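Local coordinates for protein TsrE (Streptomyces laurentii, PDB 7CWW) that probably acts as a cyclase in thiopeptide antibiotic biosynthesis, forming the central nitrogen-containing six-membered ring of thiostrepton from a modified peptide precursor, at residues E224-R227 / E228-R232; A76-G79 / P80-A84. All blocks are in the same frame, centred on the assembly; numbering follows the deposited sequence.

Interaction 1: residues E224-R227 / E228-R232; sequences ELAR and EWLVR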
loop_
_atom_site.group_PDB
_atom_site.type_symbol
_atom_site.label_atom_id
_atom_site.label_comp_id
_atom_site.label_asym_id
_atom_site.label_seq_id
_atom_site.Cartn_x
_atom_site.Cartn_y
_atom_site.Cartn_z
ATOM N N GLU A 224 7.662 3.914 16.779
ATOM C CA GLU A 224 6.827 2.832 17.303
ATOM C C GLU A 224 5.804 2.336 16.284
ATOM O O GLU A 224 5.616 1.123 16.130
ATOM C CB GLU A 224 6.109 3.304 18.568
ATOM C CG GLU A 224 5.218 2.252 19.209
ATOM C CD GLU A 224 4.371 2.818 20.342
ATOM O OE1 GLU A 224 3.251 2.306 20.566
ATOM O OE2 GLU A 224 4.824 3.775 21.007
ATOM N N LEU A 225 5.099 3.249 15.608
ATOM C CA LEU A 225 4.069 2.801 14.672
ATOM C C LEU A 225 4.691 2.104 13.467
ATOM O O LEU A 225 4.168 1.090 12.985
ATOM C CB LEU A 225 3.211 3.990 14.232
ATOM C CG LEU A 225 2.300 4.594 15.303
ATOM C CD1 LEU A 225 1.594 5.864 14.811
ATOM C CD2 LEU A 225 1.283 3.548 15.745
ATOM N N ALA A 226 5.787 2.654 12.943
ATOM C CA ALA A 226 6.451 2.006 11.814
ATOM C C ALA A 226 6.983 0.651 12.230
ATOM O O ALA A 226 6.863 -0.331 11.484
ATOM C CB ALA A 226 7.586 2.884 11.281
ATOM N N ARG A 227 7.564 0.580 13.432
ATOM C CA ARG A 227 8.119 -0.673 13.919
ATOM C C ARG A 227 7.060 -1.766 13.934
ATOM O O ARG A 227 7.304 -2.889 13.477
ATOM C CB ARG A 227 8.706 -0.470 15.317
ATOM C CG ARG A 227 9.551 -1.628 15.817
ATOM C CD ARG A 227 10.068 -1.344 17.244
ATOM N NE ARG A 227 10.644 -2.536 17.860
ATOM C CZ ARG A 227 10.662 -2.767 19.173
ATOM N NH1 ARG A 227 10.129 -1.889 20.016
ATOM N NH2 ARG A 227 11.214 -3.878 19.645
ATOM N N GLU A 228 5.876 -1.454 14.467
ATOM C CA GLU A 228 4.809 -2.454 14.531
ATOM C C GLU A 228 4.380 -2.878 13.133
ATOM O O GLU A 228 4.167 -4.073 12.876
ATOM C CB GLU A 228 3.615 -1.907 15.331
ATOM C CG GLU A 228 2.465 -2.896 15.567
ATOM C CD GLU A 228 2.822 -3.997 16.571
ATOM O OE1 GLU A 228 3.878 -3.893 17.238
ATOM O OE2 GLU A 228 2.043 -4.969 16.698
ATOM N N TRP A 229 4.256 -1.918 12.212
ATOM C CA TRP A 229 3.977 -2.270 10.821
ATOM C C TRP A 229 5.041 -3.208 10.271
ATOM O O TRP A 229 4.718 -4.243 9.673
ATOM C CB TRP A 229 3.894 -1.018 9.950
ATOM C CG TRP A 229 3.981 -1.367 8.481
ATOM C CD1 TRP A 229 5.070 -1.229 7.664
ATOM C CD2 TRP A 229 2.931 -1.923 7.663
ATOM N NE1 TRP A 229 4.756 -1.665 6.388
ATOM C CE2 TRP A 229 3.460 -2.108 6.368
ATOM C CE3 TRP A 229 1.608 -2.313 7.912
ATOM C CZ2 TRP A 229 2.694 -2.628 5.305
ATOM C CZ3 TRP A 229 0.854 -2.841 6.860
ATOM C CH2 TRP A 229 1.406 -2.985 5.569
ATOM N N LEU A 230 6.327 -2.859 10.465
ATOM C CA LEU A 230 7.404 -3.632 9.848
ATOM C C LEU A 230 7.445 -5.054 10.384
ATOM O O LEU A 230 7.585 -6.004 9.603
ATOM C CB LEU A 230 8.765 -2.955 10.082
ATOM C CG LEU A 230 8.852 -1.582 9.415
ATOM C CD1 LEU A 230 9.930 -0.725 10.075
ATOM C CD2 LEU A 230 9.055 -1.698 7.895
ATOM N N VAL A 231 7.346 -5.230 11.709
ATOM C CA VAL A 231 7.498 -6.575 12.262
ATOM C C VAL A 231 6.335 -7.460 11.817
ATOM O O VAL A 231 6.521 -8.647 11.522
ATOM C CB VAL A 231 7.656 -6.546 13.803
ATOM C CG1 VAL A 231 8.922 -5.769 14.198
ATOM C CG2 VAL A 231 6.441 -5.945 14.484
ATOM N N ARG A 232 5.125 -6.902 11.747
ATOM C CA ARG A 232 3.984 -7.698 11.301
ATOM C C ARG A 232 4.112 -8.075 9.826
ATOM O O ARG A 232 3.937 -9.241 9.461
ATOM C CB ARG A 232 2.694 -6.939 11.574
ATOM C CG ARG A 232 2.426 -6.825 13.064
ATOM C CD ARG A 232 0.961 -6.623 13.369
ATOM N NE ARG A 232 0.766 -6.532 14.812
ATOM C CZ ARG A 232 0.336 -7.527 15.581
ATOM N NH1 ARG A 232 0.042 -8.709 15.049
ATOM N NH2 ARG A 232 0.206 -7.338 16.890
#
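The W229 indole springs from the second turn of helix 224-245, its CB set over the carbonyls of the preceding turn, 3.4 Å from A226 O, which approaches the ring system obliquely. H323 stacks on the indole, while the rings of F141 and F112 meet it with planes at about 50° and 80°. NE1 is held by T145 OG1 on helix 131-149, which, with the surrounding rings, restrains the rotation of the indole. CG of W229 lies anti to the backbone N (chi1 165°), carrying the indole off the helix into these neighbours. Further round the helix, R232 NE and E228 OE2 form a salt bridge at 2.8 Å. The nitrogen comes from the anti side of the oxygen, well out of the carboxylate plane, and the NH2 branch adds a weak bond at 3.0 Å to the same atom. A bend at chi2 brings the E228 carboxylate round to this partner one turn on. L230 folds back over A226, its CG 3.1 Å from A226 O, the carbonyl that L230 N bonds at 2.8 Å. V231 N makes the equivalent bond to R227 O. The chemistry thus divides the helix: backbone carbonyls are used within it, the buried indole nitrogen is satisfied from another helix, and charge is paired on the more open side, where it would favour ionised E228 and R232.

Interaction 2: residues A76-G79 / P80-A84; sequences AHVG and PTIDA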
loop_
_atom_site.group_PDB
_atom_site.type_symbol
_atom_site.label_atom_id
_atom_site.label_comp_id
_atom_site.label_asym_id
_atom_site.label_seq_id
_atom_site.Cartn_x
_atom_site.Cartn_y
_atom_site.Cartn_z
ATOM N N ALA A 76 -27.315 6.739 14.666
ATOM C CA ALA A 76 -27.367 7.638 15.817
ATOM C C ALA A 76 -26.193 8.612 15.810
ATOM O O ALA A 76 -26.345 9.783 16.173
ATOM C CB ALA A 76 -27.389 6.835 17.119
ATOM N N HIS A 77 -25.018 8.146 15.395
ATOM C CA HIS A 77 -23.826 8.983 15.446
ATOM C C HIS A 77 -23.891 10.102 14.414
ATOM O O HIS A 77 -23.660 11.272 14.737
ATOM C CB HIS A 77 -22.582 8.125 15.226
ATOM C CG HIS A 77 -21.297 8.830 15.528
ATOM N ND1 HIS A 77 -20.506 9.389 14.547
ATOM C CD2 HIS A 77 -20.661 9.058 16.701
ATOM C CE1 HIS A 77 -19.436 9.930 15.102
ATOM N NE2 HIS A 77 -19.506 9.744 16.409
ATOM N N VAL A 78 -24.198 9.761 13.161
ATOM C CA VAL A 78 -24.223 10.766 12.103
ATOM C C VAL A 78 -25.363 11.757 12.297
ATOM O O VAL A 78 -25.258 12.921 11.892
ATOM C CB VAL A 78 -24.302 10.072 10.735
ATOM C CG1 VAL A 78 -23.096 9.192 10.533
ATOM C CG2 VAL A 78 -25.530 9.216 10.696
ATOM N N GLY A 79 -26.459 11.329 12.917
ATOM C CA GLY A 79 -27.598 12.191 13.117
ATOM C C GLY A 79 -28.607 12.056 11.998
ATOM O O GLY A 79 -28.372 11.370 11.000
ATOM N N PRO A 80 -29.759 12.720 12.137
ATOM C CA PRO A 80 -30.802 12.622 11.104
ATOM C C PRO A 80 -30.431 13.281 9.785
ATOM O O PRO A 80 -31.248 13.264 8.858
ATOM C CB PRO A 80 -32.008 13.330 11.749
ATOM C CG PRO A 80 -31.659 13.486 13.203
ATOM C CD PRO A 80 -30.172 13.586 13.252
ATOM N N THR A 81 -29.228 13.852 9.668
ATOM C CA THR A 81 -28.857 14.560 8.449
ATOM C C THR A 81 -28.718 13.602 7.266
ATOM O O THR A 81 -29.299 13.840 6.200
ATOM C CB THR A 81 -27.567 15.356 8.676
ATOM O OG1 THR A 81 -27.063 15.825 7.421
ATOM C CG2 THR A 81 -26.504 14.512 9.373
ATOM N N ILE A 82 -27.972 12.504 7.433
ATOM C CA ILE A 82 -27.787 11.568 6.328
ATOM C C ILE A 82 -29.001 10.651 6.212
ATOM O O ILE A 82 -29.840 10.559 7.111
ATOM C CB ILE A 82 -26.495 10.755 6.485
ATOM C CG1 ILE A 82 -26.696 9.668 7.533
ATOM C CG2 ILE A 82 -25.335 11.665 6.847
ATOM C CD1 ILE A 82 -25.753 8.510 7.386
ATOM N N ASP A 83 -29.090 9.966 5.076
ATOM C CA ASP A 83 -30.248 9.159 4.709
ATOM C C ASP A 83 -29.878 7.690 4.841
ATOM O O ASP A 83 -28.974 7.209 4.146
ATOM C CB ASP A 83 -30.701 9.481 3.282
ATOM C CG ASP A 83 -31.775 8.524 2.767
ATOM O OD1 ASP A 83 -31.638 8.018 1.632
ATOM O OD2 ASP A 83 -32.767 8.287 3.490
ATOM N N ALA A 84 -30.590 6.982 5.723
ATOM C CA ALA A 84 -30.277 5.581 6.000
ATOM C C ALA A 84 -30.448 4.710 4.762
ATOM O O ALA A 84 -29.621 3.831 4.492
ATOM C CB ALA A 84 -31.160 5.074 7.139
#
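V78 and I82 meet at the end of helix 65-78, their side chains crossing at about a right angle. The CG2 methyl of V78 lies 3.4 Å from I82 CD1 and equally close to I82 CG1, tighter than ordinary van der Waals contact. Both touching branches are set between backbone N and carbonyl carbon: CG2 on V78, and on I82 the CG1 arm (chi1 77°), whose CD1 end is thereby brought back to the helix. Close by, the T81 CG2 methyl rests 3.2 Å from V78 O, so that a methyl rather than the hydroxyl faces this carbonyl. What places these groups is the intervening backbone. G79 leaves the helix with a positive phi of 93°, a conformation that glycine adopts readily because it has no CB to meet the V78 carbonyl, and P80 follows, its ring restricting the backbone directly after the glycine. Together they turn the chain so that I82, four residues beyond V78, comes back beside it. Further out, H77 on the same last turn lies against D20, L21, D24 and V25 of helix 15-35, and D83 takes the N-cap position of helix 84-87. A helix C-terminus followed by a glycine of positive phi and then proline, closed by an apolar contact across the turn, forms a short loop joining helix 65-78 to the brief helix 84-87 at the protein surface.

Interaction 2 comes first along the chain, in the N-terminal part where a three-stranded antiparallel sheet is followed by helix 65-78; interaction 1 comes much later, in the first turns of helix 224-245 within the mainly helical remainder. Their centres stand about 36 Å apart and their nearest atoms about 21 Å, without touching, although both belong to the region related to the C-terminal part of lantibiotic dehydratases. Interaction 1 is partly buried, about 14 Å from the centre of the chain, with the W229 side chain about 7 Å from the bound polyethylene glycol. Interaction 2 lies at the periphery, about 31 Å from that centre. The chain thus starts a long, partly buried helix at 224-232 and ends one at the surface at 76-79.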